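Local coordinates for 4-hydroxybutyrate CoA-transferase (Porphyromonas gingivalis, PDB 3EH7), which probably transfers coenzyme A between acetate or related carboxylic acids and their acyl-CoA thioesters, at residues 33-38 and 336-341; 58-63 and 107-112. All coordinates share one frame; numbering follows the deposited sequence. Where two conformers were deposited one is given.

Overall arrangement
From the N terminus the chain runs through strand 30-33 into the loop at 33-38, then through helix 41-49 to the neighbouring edge strand 58-60. Interaction 2 closes a short loop, whose residues 69-97 are not modelled, by setting 58-63 against 107-112; it joins the edge of the parallel sheet to helix 109-114. Interaction 1 closes a far longer loop that encloses interaction 2, bringing 336-341, in the C-terminal family region, to the loop that follows strand 30-33. The centres lie about 9 Å apart, and Gly337 N probably bonds to Met62 O. A disulfide between Cys64 and Cys329 ties the chain just after 58-63 to the chain shortly before 336-341.

Interaction 1. Residues 33-38 and 336-341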
ATOM      1  N   LEU A  33       1.491   4.744  26.265  1.00 22.35           N
ATOM      2  CA  LEU A  33       1.491   3.648  27.240  1.00 22.17           C
ATOM      3  C   LEU A  33       1.907   2.415  26.535  1.00 21.96           C
ATOM      4  O   LEU A  33       1.598   2.275  25.370  1.00 21.44           O
ATOM      5  CB  LEU A  33       0.088   3.393  27.794  1.00 22.18           C
ATOM      6  CG  LEU A  33      -0.627   4.509  28.557  1.00 23.31           C
ATOM      7  CD1 LEU A  33      -1.969   3.995  29.020  1.00 21.48           C
ATOM      8  CD2 LEU A  33       0.197   4.972  29.724  1.00 21.93           C
ATOM      9  N   SER A  34       2.567   1.503  27.245  1.00 21.89           N
ATOM     10  CA  SER A  34       2.797   0.166  26.697  1.00 21.88           C
ATOM     11  C   SER A  34       1.509  -0.419  26.141  1.00 21.24           C
ATOM     12  O   SER A  34       0.438  -0.288  26.740  1.00 21.79           O
ATOM     13  CB  SER A  34       3.367  -0.808  27.743  1.00 21.96           C
ATOM     14  OG  SER A  34       4.693  -0.531  28.100  1.00 22.06           O
ATOM     15  N   HIS A  35       1.633  -1.067  24.992  1.00 21.20           N
ATOM     16  CA  HIS A  35       0.506  -1.585  24.232  1.00 21.76           C
ATOM     17  C   HIS A  35      -0.131  -2.823  24.858  1.00 22.34           C
ATOM     18  O   HIS A  35       0.547  -3.643  25.464  1.00 22.23           O
ATOM     19  CB  HIS A  35       0.973  -1.928  22.803  1.00 21.91           C
ATOM     20  CG  HIS A  35      -0.122  -2.373  21.891  1.00 22.25           C
ATOM     21  ND1 HIS A  35      -1.319  -1.699  21.796  1.00 22.81           N
ATOM     22  CD2 HIS A  35      -0.184  -3.384  20.989  1.00 22.00           C
ATOM     23  CE1 HIS A  35      -2.090  -2.298  20.900  1.00 24.64           C
ATOM     24  NE2 HIS A  35      -1.431  -3.334  20.407  1.00 21.84           N
ATOM     25  N   ALA A  36      -1.451  -2.940  24.680  1.00 23.38           N
ATOM     26  CA  ALA A  36      -2.212  -4.175  24.914  1.00 22.97           C
ATOM     27  C   ALA A  36      -1.970  -4.789  26.298  1.00 22.93           C
ATOM     28  O   ALA A  36      -2.307  -4.164  27.319  1.00 23.65           O
ATOM     29  CB  ALA A  36      -1.983  -5.210  23.745  1.00 22.76           C
ATOM     30  N   ALA A  37      -1.433  -6.004  26.350  1.00 22.94           N
ATOM     31  CA  ALA A  37      -1.378  -6.760  27.618  1.00 22.98           C
ATOM     32  C   ALA A  37      -0.381  -6.161  28.599  1.00 22.77           C
ATOM     33  O   ALA A  37      -0.465  -6.429  29.809  1.00 22.87           O
ATOM     34  CB  ALA A  37      -1.051  -8.244  27.378  1.00 22.70           C
ATOM     35  N   GLY A  38       0.528  -5.337  28.087  1.00 21.88           N
ATOM     36  CA  GLY A  38       1.555  -4.727  28.904  1.00 23.03           C
ATOM     37  C   GLY A  38       1.214  -3.345  29.375  1.00 22.27           C
ATOM     38  O   GLY A  38       2.078  -2.609  29.767  1.00 22.37           O
ATOM     39  N   SER A 336      -7.045  -4.990  20.411  1.00 46.46           N
ATOM     40  CA  SER A 336      -5.979  -4.249  19.706  1.00 44.86           C
ATOM     41  C   SER A 336      -6.473  -3.750  18.348  1.00 43.36           C
ATOM     42  O   SER A 336      -6.974  -4.523  17.534  1.00 43.13           O
ATOM     43  CB  SER A 336      -4.718  -5.128  19.540  1.00 44.92           C
ATOM     44  OG  SER A 336      -3.713  -4.478  18.781  1.00 44.63           O
ATOM     45  N   GLY A 337      -6.346  -2.444  18.127  1.00 41.08           N
ATOM     46  CA  GLY A 337      -6.743  -1.828  16.871  1.00 39.74           C
ATOM     47  C   GLY A 337      -5.568  -1.116  16.251  1.00 37.92           C
ATOM     48  O   GLY A 337      -5.594   0.093  16.066  1.00 38.43           O
ATOM     49  N   THR A 338      -4.532  -1.877  15.930  1.00 35.84           N
ATOM     50  CA  THR A 338      -3.284  -1.312  15.404  1.00 33.93           C
ATOM     51  C   THR A 338      -3.382  -0.963  13.902  1.00 33.43           C
ATOM     52  O   THR A 338      -2.532  -0.244  13.380  1.00 33.88           O
ATOM     53  CB  THR A 338      -2.170  -2.343  15.501  1.00 33.80           C
ATOM     54  OG1 THR A 338      -2.502  -3.460  14.652  1.00 28.94           O
ATOM     55  CG2 THR A 338      -1.975  -2.806  16.967  1.00 32.86           C
ATOM     56  N   GLY A 339      -4.366  -1.533  13.206  1.00 31.35           N
ATOM     57  CA  GLY A 339      -4.419  -1.430  11.758  1.00 30.53           C
ATOM     58  C   GLY A 339      -3.231  -2.074  11.061  1.00 28.95           C
ATOM     59  O   GLY A 339      -2.966  -1.781   9.894  1.00 29.71           O
ATOM     60  N   GLY A 340      -2.517  -2.949  11.764  1.00 26.76           N
ATOM     61  CA  GLY A 340      -1.332  -3.593  11.237  1.00 25.15           C
ATOM     62  C   GLY A 340      -1.577  -4.579  10.103  1.00 24.29           C
ATOM     63  O   GLY A 340      -0.638  -5.004   9.436  1.00 22.72           O
ATOM     64  N   GLN A 341      -2.833  -4.943   9.848  1.00 23.46           N
ATOM     65  CA  GLN A 341      -3.110  -6.017   8.891  0.50 23.59           C
ATOM     66  C   GLN A 341      -2.645  -5.688   7.468  1.00 23.11           C
ATOM     67  O   GLN A 341      -2.065  -6.538   6.790  1.00 22.52           O
ATOM     68  CB  GLN A 341      -4.578  -6.482   8.940  0.50 23.74           C
ATOM     69  CG  GLN A 341      -5.628  -5.482   8.555  0.50 24.98           C
ATOM     70  CD  GLN A 341      -7.045  -6.012   8.779  0.50 24.67           C
ATOM     71  OE1 GLN A 341      -7.418  -6.337   9.900  0.50 25.34           O
ATOM     72  NE2 GLN A 341      -7.831  -6.083   7.715  0.50 22.76           N
TER
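The imidazole of His35 reaches across to Ser336 and Thr338, and its leading atom, NE2, carries most of the contact. NE2 lies 3.0 Å from Ser336 OG in a hydrogen bond that either partner could donate. The hydroxyl comes to the ring edge, near its plane, but the bond is bent (138°). His35 CG stands anti to the backbone N (chi1 -176°), which carries the ring out of its loop toward 336-341. Histidine suits this place because its flat ring can be packed on a face while a nitrogen at the rim makes a polar bond. Ala36 CB, small enough to fit, sits 3.7 Å above the ring centre, and Phe273 meets the ring edge to face. Thr338 adds its methyl CG2, 3.5 Å from His35 NE2 in an oblique approach.

The looser side is that of the partly exposed Ser336 and Thr338 and of exposed Gly339. Thr338 OG1 accepts from Gly340 N at 2.9 Å, an ST turn, and is also hydrogen-bonded to Glu242. The contact is structural packing between the N- and C-terminal family regions: it joins the loop between strand 30-33 and helix 41-49 to the loop leading into helix 341-350, with strand 273-274 packed against both.

Interaction 2. Residues 58-63 and 107-112; sequences EIYHML and YEVPSM
Val109 presents both its methyl groups to Tyr60 and Met62, packing helix 109-114 against strand 58-60, the outermost strand within this chain of a Rossmann-like parallel sheet, and the loop that follows it. The apolar contact is that of Met62 with Val109. Met62, a selenomethionine, extends its chain beyond CG so that CE ends 3.7 Å from Val109 CG2, the two side chains meeting tip to tip. A long, unbranched side chain suits this position, since the nearest CA atoms across the contact, those of Met62 and Val109, are 10.9 Å apart. With Tyr60 CG opposite the backbone N, the ring projects toward the helix, and the OH at its far end rests against the valine methyls without a hydrogen bond, 3.9 Å from Val109 CG2. The branched valine offers a compact, buried target for both.

The polar bonds of the two segments are made away from this contact. Leu63 N donates to His61 ND1 at 3.0 Å, almost in the imidazole plane. Glu58 forms a salt bridge with Arg30 on the adjoining strand, and Glu108 one with Lys402 of the second subunit, placing the helix near the dimer interface. At the backbone of 107-112, Glu108 O accepts two donors, Met112 N at 3.2 Å and Ser111 OG at 3.0 Å, the hydroxyl tilted 31° from the carbonyl plane.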
ATOM      1  N   GLU A  58      -3.452  13.882  26.499  1.00 31.33           N
ATOM      2  CA  GLU A  58      -3.858  12.999  25.417  1.00 31.81           C
ATOM      3  C   GLU A  58      -3.168  11.655  25.555  1.00 31.17           C
ATOM      4  O   GLU A  58      -1.944  11.606  25.572  1.00 31.84           O
ATOM      5  CB  GLU A  58      -3.441  13.655  24.112  1.00 32.55           C
ATOM      6  CG  GLU A  58      -3.882  12.945  22.864  1.00 35.61           C
ATOM      7  CD  GLU A  58      -3.769  13.835  21.624  1.00 38.84           C
ATOM      8  OE1 GLU A  58      -4.031  15.059  21.715  1.00 41.32           O
ATOM      9  OE2 GLU A  58      -3.429  13.299  20.559  1.00 41.44           O
ATOM     10  N   ILE A  59      -3.923  10.568  25.679  1.00 30.18           N
ATOM     11  CA  ILE A  59      -3.305   9.253  25.792  1.00 30.71           C
ATOM     12  C   ILE A  59      -3.172   8.705  24.399  1.00 30.52           C
ATOM     13  O   ILE A  59      -4.163   8.608  23.687  1.00 30.97           O
ATOM     14  CB  ILE A  59      -4.107   8.267  26.652  1.00 30.69           C
ATOM     15  CG1 ILE A  59      -4.239   8.763  28.103  1.00 31.31           C
ATOM     16  CG2 ILE A  59      -3.441   6.927  26.661  1.00 31.95           C
ATOM     17  CD1 ILE A  59      -2.953   8.940  28.838  1.00 31.92           C
ATOM     18  N   TYR A  60      -1.952   8.372  23.992  1.00 30.09           N
ATOM     19  CA  TYR A  60      -1.761   7.723  22.698  1.00 29.53           C
ATOM     20  C   TYR A  60      -1.743   6.233  22.930  1.00 29.42           C
ATOM     21  O   TYR A  60      -0.910   5.746  23.682  1.00 29.91           O
ATOM     22  CB  TYR A  60      -0.468   8.188  22.001  1.00 29.88           C
ATOM     23  CG  TYR A  60      -0.284   7.529  20.657  1.00 28.02           C
ATOM     24  CD1 TYR A  60      -0.965   7.983  19.545  1.00 28.03           C
ATOM     25  CD2 TYR A  60       0.512   6.412  20.520  1.00 26.98           C
ATOM     26  CE1 TYR A  60      -0.833   7.353  18.320  1.00 27.27           C
ATOM     27  CE2 TYR A  60       0.643   5.778  19.317  1.00 27.29           C
ATOM     28  CZ  TYR A  60      -0.021   6.260  18.218  1.00 26.84           C
ATOM     29  OH  TYR A  60       0.123   5.621  17.017  1.00 24.92           O
ATOM     30  N   HIS A  61      -2.657   5.515  22.274  1.00 29.70           N
ATOM     31  CA  HIS A  61      -2.781   4.065  22.399  1.00 29.31           C
ATOM     32  C   HIS A  61      -3.314   3.493  21.081  1.00 30.42           C
ATOM     33  O   HIS A  61      -3.715   4.236  20.189  1.00 28.97           O
ATOM     34  CB  HIS A  61      -3.738   3.712  23.531  1.00 29.16           C
ATOM     35  CG  HIS A  61      -5.149   4.133  23.262  1.00 29.34           C
ATOM     36  ND1 HIS A  61      -5.972   3.445  22.396  1.00 27.93           N
ATOM     37  CD2 HIS A  61      -5.862   5.196  23.697  1.00 27.31           C
ATOM     38  CE1 HIS A  61      -7.137   4.059  22.319  1.00 28.96           C
ATOM     39  NE2 HIS A  61      -7.093   5.129  23.093  1.00 29.95           N
HETATM   40  N   MSE A  62      -3.302   2.172  20.952  1.00 31.25           N
HETATM   41  CA  MSE A  62      -3.837   1.537  19.757  1.00 32.22           C
HETATM   42  C   MSE A  62      -4.815   0.453  20.126  1.00 33.49           C
HETATM   43  O   MSE A  62      -4.814  -0.602  19.528  1.00 33.22           O
HETATM   44  CB  MSE A  62      -2.715   0.951  18.937  1.00 31.85           C
HETATM   45  CG  MSE A  62      -1.792   1.986  18.451  1.00 31.80           C
HETATM   46 SE   MSE A  62      -0.448   1.205  17.293  0.80 32.66          SE
HETATM   47  CE  MSE A  62       0.581   2.749  17.197  1.00 26.42           C
ATOM     48  N   LEU A  63      -5.635   0.729  21.128  1.00 35.40           N
ATOM     49  CA  LEU A  63      -6.616  -0.227  21.613  1.00 37.40           C
ATOM     50  C   LEU A  63      -7.989   0.133  21.088  1.00 39.66           C
ATOM     51  O   LEU A  63      -8.267   1.305  20.788  1.00 40.38           O
ATOM     52  CB  LEU A  63      -6.664  -0.217  23.129  1.00 36.85           C
ATOM     53  CG  LEU A  63      -5.312  -0.436  23.798  1.00 37.21           C
ATOM     54  CD1 LEU A  63      -5.355  -0.014  25.252  1.00 36.73           C
ATOM     55  CD2 LEU A  63      -4.874  -1.925  23.631  1.00 35.51           C
ATOM     56  N   TYR A 107       3.707  -0.051  11.119  1.00 20.16           N
ATOM     57  CA  TYR A 107       5.172  -0.074  10.947  1.00 21.43           C
ATOM     58  C   TYR A 107       5.843   1.300  10.829  1.00 22.13           C
ATOM     59  O   TYR A 107       7.033   1.417  11.064  1.00 23.12           O
ATOM     60  CB  TYR A 107       5.595  -0.989   9.780  1.00 21.44           C
ATOM     61  CG  TYR A 107       5.580  -0.307   8.443  1.00 23.04           C
ATOM     62  CD1 TYR A 107       4.418  -0.242   7.706  1.00 24.59           C
ATOM     63  CD2 TYR A 107       6.729   0.328   7.931  1.00 24.48           C
ATOM     64  CE1 TYR A 107       4.378   0.384   6.474  1.00 23.27           C
ATOM     65  CE2 TYR A 107       6.690   0.970   6.700  1.00 27.15           C
ATOM     66  CZ  TYR A 107       5.499   0.988   5.984  1.00 26.83           C
ATOM     67  OH  TYR A 107       5.389   1.599   4.764  1.00 32.11           O
ATOM     68  N   GLU A 108       5.076   2.329  10.464  1.00 22.90           N
ATOM     69  CA  GLU A 108       5.566   3.682  10.299  1.00 23.34           C
ATOM     70  C   GLU A 108       5.559   4.516  11.579  1.00 22.91           C
ATOM     71  O   GLU A 108       6.165   5.591  11.629  1.00 22.38           O
ATOM     72  CB  GLU A 108       4.738   4.425   9.236  1.00 24.60           C
ATOM     73  CG  GLU A 108       5.395   4.525   7.878  1.00 30.17           C
ATOM     74  CD  GLU A 108       4.645   5.469   6.942  1.00 36.96           C
ATOM     75  OE1 GLU A 108       3.486   5.181   6.584  1.00 40.28           O
ATOM     76  OE2 GLU A 108       5.216   6.528   6.581  1.00 45.13           O
ATOM     77  N   VAL A 109       4.864   4.040  12.604  1.00 21.61           N
ATOM     78  CA  VAL A 109       4.752   4.793  13.849  1.00 21.79           C
ATOM     79  C   VAL A 109       6.098   5.151  14.497  1.00 21.94           C
ATOM     80  O   VAL A 109       6.311   6.309  14.875  1.00 21.94           O
ATOM     81  CB  VAL A 109       3.832   4.049  14.836  1.00 22.09           C
ATOM     82  CG1 VAL A 109       3.907   4.653  16.215  1.00 19.35           C
ATOM     83  CG2 VAL A 109       2.395   4.059  14.272  1.00 21.66           C
ATOM     84  N   PRO A 110       7.027   4.185  14.623  1.00 22.89           N
ATOM     85  CA  PRO A 110       8.307   4.536  15.293  1.00 22.65           C
ATOM     86  C   PRO A 110       9.081   5.666  14.612  1.00 24.57           C
ATOM     87  O   PRO A 110       9.564   6.577  15.293  1.00 22.24           O
ATOM     88  CB  PRO A 110       9.095   3.230  15.269  1.00 23.07           C
ATOM     89  CG  PRO A 110       7.983   2.144  15.194  1.00 22.53           C
ATOM     90  CD  PRO A 110       6.939   2.742  14.324  1.00 22.44           C
ATOM     91  N   SER A 111       9.180   5.656  13.282  1.00 26.35           N
ATOM     92  CA  SER A 111       9.888   6.766  12.611  1.00 27.90           C
ATOM     93  C   SER A 111       9.143   8.093  12.773  1.00 28.16           C
ATOM     94  O   SER A 111       9.759   9.151  12.929  1.00 27.24           O
ATOM     95  CB  SER A 111      10.142   6.464  11.143  1.00 28.15           C
ATOM     96  OG  SER A 111       8.911   6.229  10.485  1.00 33.56           O
HETATM   97  N   MSE A 112       7.816   8.041  12.766  1.00 28.45           N
HETATM   98  CA  MSE A 112       7.000   9.223  12.989  0.50 28.43           C
HETATM   99  C   MSE A 112       7.222   9.764  14.406  1.00 28.97           C
HETATM  100  O   MSE A 112       7.195  10.987  14.638  1.00 28.10           O
HETATM  101  CB  MSE A 112       5.530   8.889  12.749  0.50 28.58           C
HETATM  102  CG  MSE A 112       4.603  10.031  13.020  0.50 29.37           C
HETATM  103 SE   MSE A 112       2.756   9.692  12.573  0.50 31.46          SE
HETATM  104  CE  MSE A 112       2.926   9.656  10.586  0.50 25.48           C
TER